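Local coordinates for EscN (Escherichia coli O127:H6, PDB 2OBL), which belongs to the ATP synthase alpha/beta family, has a P-loop NTPase fold and is probably a component of a type III secretion system, at residues Ile5-Leu11 against Thr150-Phe155; Leu12-Gly18 against Lys126-Thr132. The protein carries 1 engineered substitution. All blocks are in the same frame, centred on the assembly; numbering follows the deposited sequence.

Interaction 1. Residues Ile5-Leu11 against Thr150-Phe155; sequences IRVGDAL and TIAEYF
With CG swung away from the backbone N (chi1 166°), the Tyr154 ring leaves helix 138-156 toward Gly8 and Asp9, while chi1 of -70° turns the Asp9 carboxylate back toward the helix, although the side chain sets out away from it. The two side chains cross at roughly a right angle, and Tyr154 OH donates to Asp9 OD1 at 2.8 Å. The hydroxyl comes from well above the carboxylate plane, 58° out of it, and OD1 in turn lies at the ring's edge, near its plane. Gly8 N sits over one face of the ring, offset toward its rim, and Gly8 CA is 3.6 Å from Tyr154 OH; the buried Gly8 N finds no hydrogen-bond partner. Val7 CG2 touches the ring obliquely at Tyr154 CD1, 4.0 Å away.

One turn back, Ile151 CG1 is the meeting point of three aliphatic side chains. Leu11 CD1 reaches Ile151 CG1 tip to tip at 3.9 Å, Ile5 CD1 crosses at about a right angle, and Val7 CG1 slides past in the opposing direction. Ile5 CD1 also meets Thr150 CG2 end to end, whereas Thr150 OG1 is bonded to Arg206. Phe155 CZ is 3.7 Å from Gly8 O. Backbone bonds pair strand 4-7 with strand 34-37, so this is a two-stranded antiparallel sheet and its following 3-10 turn laid against a helix of the P-loop NTPase alpha/beta fold.

Interaction 2. Residues Leu12-Gly18 against Lys126-Thr132; sequences LGRLIDG and KCVLVVT
Leu15 and Ile16 pair in parallel with Leu129 and Val130, adding a short strand beside strand 127-132 of the mixed sheet in the P-loop NTPase fold. Four backbone hydrogen bonds join the segments. Ile16 holds two of them, its N donating to Leu129 O at 2.8 Å and its O accepting from Val131 N at 2.9 Å. Leu129 N bonds to Arg14 O, and beyond the short strand Gly13 N continues the series to Cys127 O at 2.7 Å, with an N-H...O angle of 160°.

Side chains follow the alternation of the strands. On the face with Leu15 and Leu129, Leu15 CD2 is 3.7 Å from Leu129 CB and also touches Val131 CG2; helix 109-116 covers this side through Leu116 and Val112. On the other face, Ile16 CG1 packs obliquely on Val128 CG1, the branch set anti to its backbone N (chi1 -175°). That torsion leaves Val128 CG2 to meet Leu12, whose side chain crosses it at about a right angle.

Farther out, strand 99-105 bonds to the far edge of strand 127-132 through Ile100 and Leu102. Asp17 forms a salt bridge with Arg21, and Gly18 N is bonded to Glu140. Between the paired strands, Val130 CA also makes a CA-H...O contact with Ile16 O, at 3.3 Å.

Overall arrangement
From the N terminus, the chain runs through strand 4-7 and the 3-10 turn at 9-11 and, after a short loop, into strand 15-16, supplying the first halves of both contacts in succession. Interaction 2 closes the shorter loop when the chain returns at strand 127-132; helix 138-156 follows and closes the longer loop of interaction 1, within which interaction 2 is nested. The centres lie about 10 Å apart, and the contacts meet directly: Leu11 packs on Ile16, while Phe155 touches Leu12 and Val128. Together they fasten the N-terminal segment to a consecutive strand and helix of the nucleotide-binding fold, by sheet pairing in one case and helix packing in the other.

Interaction 1. Residues Ile5-Leu11 against Thr150-Phe155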
# COMPACT_ATOMS: atom_id res chain seq x y z
N ILE A 5 -3.25 -0.46 -24.98
CA ILE A 5 -4.26 0.47 -24.47
C ILE A 5 -3.93 1.87 -24.94
O ILE A 5 -2.81 2.14 -25.37
CB ILE A 5 -4.35 0.47 -22.92
CG1 ILE A 5 -3.02 0.92 -22.31
CG2 ILE A 5 -4.81 -0.88 -22.39
CD1 ILE A 5 -3.11 1.22 -20.82
N ARG A 6 -4.92 2.76 -24.86
CA ARG A 6 -4.72 4.15 -25.25
C ARG A 6 -4.54 5.00 -24.01
O ARG A 6 -5.32 4.91 -23.06
CB ARG A 6 -5.89 4.69 -26.08
CG ARG A 6 -6.13 3.93 -27.38
CD ARG A 6 -7.17 4.61 -28.24
NE ARG A 6 -6.67 5.84 -28.85
CZ ARG A 6 -5.70 5.88 -29.77
NH1 ARG A 6 -5.11 4.76 -30.18
NH2 ARG A 6 -5.31 7.05 -30.26
N VAL A 7 -3.50 5.82 -24.02
CA VAL A 7 -3.18 6.63 -22.87
C VAL A 7 -3.01 8.09 -23.24
O VAL A 7 -2.95 8.44 -24.42
CB VAL A 7 -1.92 6.12 -22.14
CG1 VAL A 7 -2.17 4.73 -21.56
CG2 VAL A 7 -0.70 6.10 -23.09
N GLY A 8 -2.93 8.95 -22.22
CA GLY A 8 -2.73 10.38 -22.39
C GLY A 8 -3.01 11.11 -21.09
O GLY A 8 -3.53 10.52 -20.14
N ASP A 9 -2.69 12.39 -21.04
CA ASP A 9 -2.95 13.16 -19.83
C ASP A 9 -4.44 13.16 -19.47
O ASP A 9 -4.79 13.28 -18.29
CB ASP A 9 -2.47 14.60 -19.97
CG ASP A 9 -0.96 14.72 -19.99
OD1 ASP A 9 -0.24 13.74 -19.70
OD2 ASP A 9 -0.48 15.83 -20.29
N ALA A 10 -5.32 13.01 -20.47
CA ALA A 10 -6.76 13.11 -20.26
C ALA A 10 -7.32 11.98 -19.39
O ALA A 10 -8.51 11.99 -19.02
CB ALA A 10 -7.52 13.18 -21.61
N LEU A 11 -6.45 11.03 -19.04
CA LEU A 11 -6.83 9.93 -18.18
C LEU A 11 -7.06 10.42 -16.75
O LEU A 11 -7.78 9.79 -15.98
CB LEU A 11 -5.76 8.83 -18.19
CG LEU A 11 -5.62 7.95 -19.42
CD1 LEU A 11 -4.41 7.03 -19.30
CD2 LEU A 11 -6.88 7.12 -19.65
N THR A 150 0.88 0.14 -16.65
CA THR A 150 1.24 0.83 -17.90
C THR A 150 0.93 2.33 -17.81
O THR A 150 1.72 3.16 -18.25
CB THR A 150 0.52 0.19 -19.09
OG1 THR A 150 0.99 -1.16 -19.23
CG2 THR A 150 0.84 0.96 -20.39
N ILE A 151 -0.22 2.66 -17.24
CA ILE A 151 -0.58 4.06 -17.05
C ILE A 151 0.39 4.76 -16.09
O ILE A 151 0.79 5.92 -16.32
CB ILE A 151 -2.04 4.20 -16.60
CG1 ILE A 151 -2.99 3.79 -17.74
CG2 ILE A 151 -2.33 5.63 -16.16
CD1 ILE A 151 -4.43 3.58 -17.28
N ALA A 152 0.77 4.07 -15.02
CA ALA A 152 1.77 4.60 -14.10
C ALA A 152 3.08 4.89 -14.82
O ALA A 152 3.71 5.91 -14.56
CB ALA A 152 2.00 3.61 -12.91
N GLU A 153 3.48 4.00 -15.72
CA GLU A 153 4.70 4.20 -16.51
C GLU A 153 4.58 5.42 -17.42
O GLU A 153 5.53 6.19 -17.58
CB GLU A 153 5.03 2.95 -17.32
CG GLU A 153 5.47 1.77 -16.48
CD GLU A 153 5.48 0.46 -17.24
OE1 GLU A 153 4.78 0.36 -18.26
OE2 GLU A 153 6.19 -0.48 -16.80
N TYR A 154 3.40 5.60 -18.01
CA TYR A 154 3.18 6.76 -18.87
C TYR A 154 3.39 8.05 -18.08
O TYR A 154 4.10 8.95 -18.55
CB TYR A 154 1.78 6.75 -19.49
CG TYR A 154 1.42 8.09 -20.09
CD1 TYR A 154 1.95 8.50 -21.32
CD2 TYR A 154 0.59 8.97 -19.42
CE1 TYR A 154 1.65 9.74 -21.84
CE2 TYR A 154 0.27 10.20 -19.94
CZ TYR A 154 0.81 10.59 -21.15
OH TYR A 154 0.48 11.83 -21.64
N PHE A 155 2.78 8.14 -16.90
CA PHE A 155 2.94 9.34 -16.06
C PHE A 155 4.35 9.51 -15.48
O PHE A 155 4.88 10.63 -15.43
CB PHE A 155 1.82 9.43 -15.02
CG PHE A 155 0.51 9.86 -15.60
CD1 PHE A 155 0.33 11.17 -16.05
CD2 PHE A 155 -0.53 8.96 -15.77
CE1 PHE A 155 -0.87 11.58 -16.62
CE2 PHE A 155 -1.74 9.36 -16.34
CZ PHE A 155 -1.92 10.67 -16.76

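Interaction 2. Residues Leu12-Gly18 against Lys126-Thr132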
# COMPACT_ATOMS: atom_id res chain seq x y z
N LEU A 12 -6.44 11.54 -16.37
CA LEU A 12 -6.55 12.04 -15.00
C LEU A 12 -7.99 12.44 -14.65
O LEU A 12 -8.68 13.12 -15.43
CB LEU A 12 -5.62 13.22 -14.77
CG LEU A 12 -4.12 12.97 -14.67
CD1 LEU A 12 -3.41 14.26 -14.31
CD2 LEU A 12 -3.82 11.88 -13.64
N GLY A 13 -8.42 12.01 -13.46
CA GLY A 13 -9.76 12.30 -12.96
C GLY A 13 -10.81 11.34 -13.48
O GLY A 13 -11.99 11.50 -13.20
N ARG A 14 -10.39 10.32 -14.22
CA ARG A 14 -11.34 9.45 -14.90
C ARG A 14 -11.44 8.03 -14.35
O ARG A 14 -10.46 7.47 -13.87
CB ARG A 14 -11.05 9.39 -16.40
CG ARG A 14 -11.21 10.73 -17.08
CD ARG A 14 -11.53 10.56 -18.55
NE ARG A 14 -12.31 11.69 -19.04
CZ ARG A 14 -13.62 11.64 -19.30
NH1 ARG A 14 -14.30 10.51 -19.14
NH2 ARG A 14 -14.23 12.73 -19.73
N LEU A 15 -12.63 7.45 -14.48
CA LEU A 15 -12.85 6.03 -14.19
C LEU A 15 -12.66 5.27 -15.49
O LEU A 15 -13.30 5.56 -16.50
CB LEU A 15 -14.27 5.79 -13.69
CG LEU A 15 -14.58 6.26 -12.27
CD1 LEU A 15 -16.09 6.38 -12.11
CD2 LEU A 15 -14.01 5.27 -11.31
N ILE A 16 -11.80 4.26 -15.42
CA ILE A 16 -11.31 3.55 -16.58
C ILE A 16 -11.52 2.07 -16.30
O ILE A 16 -11.30 1.64 -15.16
CB ILE A 16 -9.78 3.81 -16.64
CG1 ILE A 16 -9.50 5.30 -16.90
CG2 ILE A 16 -9.11 2.93 -17.62
CD1 ILE A 16 -10.08 5.79 -18.15
N ASP A 17 -11.91 1.29 -17.30
CA ASP A 17 -12.10 -0.16 -17.10
C ASP A 17 -10.79 -0.94 -17.15
O ASP A 17 -9.72 -0.35 -17.23
CB ASP A 17 -13.17 -0.78 -18.02
CG ASP A 17 -12.72 -0.91 -19.48
OD1 ASP A 17 -11.53 -0.75 -19.79
OD2 ASP A 17 -13.60 -1.20 -20.33
N GLY A 18 -10.89 -2.27 -17.08
CA GLY A 18 -9.71 -3.14 -16.98
C GLY A 18 -8.76 -3.09 -18.17
O GLY A 18 -7.58 -3.42 -18.05
N LYS A 126 -5.94 14.20 -9.41
CA LYS A 126 -4.63 13.64 -9.77
C LYS A 126 -4.63 12.11 -9.82
O LYS A 126 -3.56 11.49 -9.87
CB LYS A 126 -3.54 14.13 -8.82
CG LYS A 126 -3.68 13.68 -7.39
CD LYS A 126 -2.50 14.19 -6.58
CE LYS A 126 -2.56 13.72 -5.14
NZ LYS A 126 -1.40 14.30 -4.40
N CYS A 127 -5.82 11.52 -9.83
CA CYS A 127 -5.98 10.07 -9.86
C CYS A 127 -6.41 9.55 -11.23
O CYS A 127 -7.21 10.17 -11.93
CB CYS A 127 -7.05 9.62 -8.85
SG CYS A 127 -6.58 9.71 -7.10
N VAL A 128 -5.88 8.39 -11.58
CA VAL A 128 -6.49 7.56 -12.62
C VAL A 128 -7.08 6.34 -11.92
O VAL A 128 -6.38 5.65 -11.16
CB VAL A 128 -5.47 7.12 -13.69
CG1 VAL A 128 -6.20 6.36 -14.80
CG2 VAL A 128 -4.74 8.33 -14.26
N LEU A 129 -8.36 6.09 -12.13
CA LEU A 129 -9.08 5.06 -11.39
C LEU A 129 -9.39 3.87 -12.29
O LEU A 129 -10.35 3.92 -13.06
CB LEU A 129 -10.38 5.64 -10.83
CG LEU A 129 -10.21 6.92 -10.00
CD1 LEU A 129 -11.56 7.59 -9.76
CD2 LEU A 129 -9.54 6.59 -8.69
N VAL A 130 -8.56 2.83 -12.23
CA VAL A 130 -8.80 1.62 -12.99
C VAL A 130 -9.68 0.70 -12.14
O VAL A 130 -9.27 0.22 -11.08
CB VAL A 130 -7.49 0.90 -13.35
CG1 VAL A 130 -7.80 -0.39 -14.13
CG2 VAL A 130 -6.57 1.83 -14.15
N VAL A 131 -10.92 0.51 -12.57
CA VAL A 131 -11.87 -0.23 -11.75
C VAL A 131 -12.44 -1.41 -12.50
O VAL A 131 -12.99 -1.27 -13.60
CB VAL A 131 -13.03 0.69 -11.31
CG1 VAL A 131 -14.08 -0.11 -10.51
CG2 VAL A 131 -12.50 1.88 -10.53
N THR A 132 -12.32 -2.60 -11.90
CA THR A 132 -12.93 -3.80 -12.45
C THR A 132 -13.58 -4.60 -11.33
O THR A 132 -12.89 -5.25 -10.54
CB THR A 132 -11.91 -4.70 -13.20
OG1 THR A 132 -10.80 -5.01 -12.34
CG2 THR A 132 -11.40 -3.98 -14.44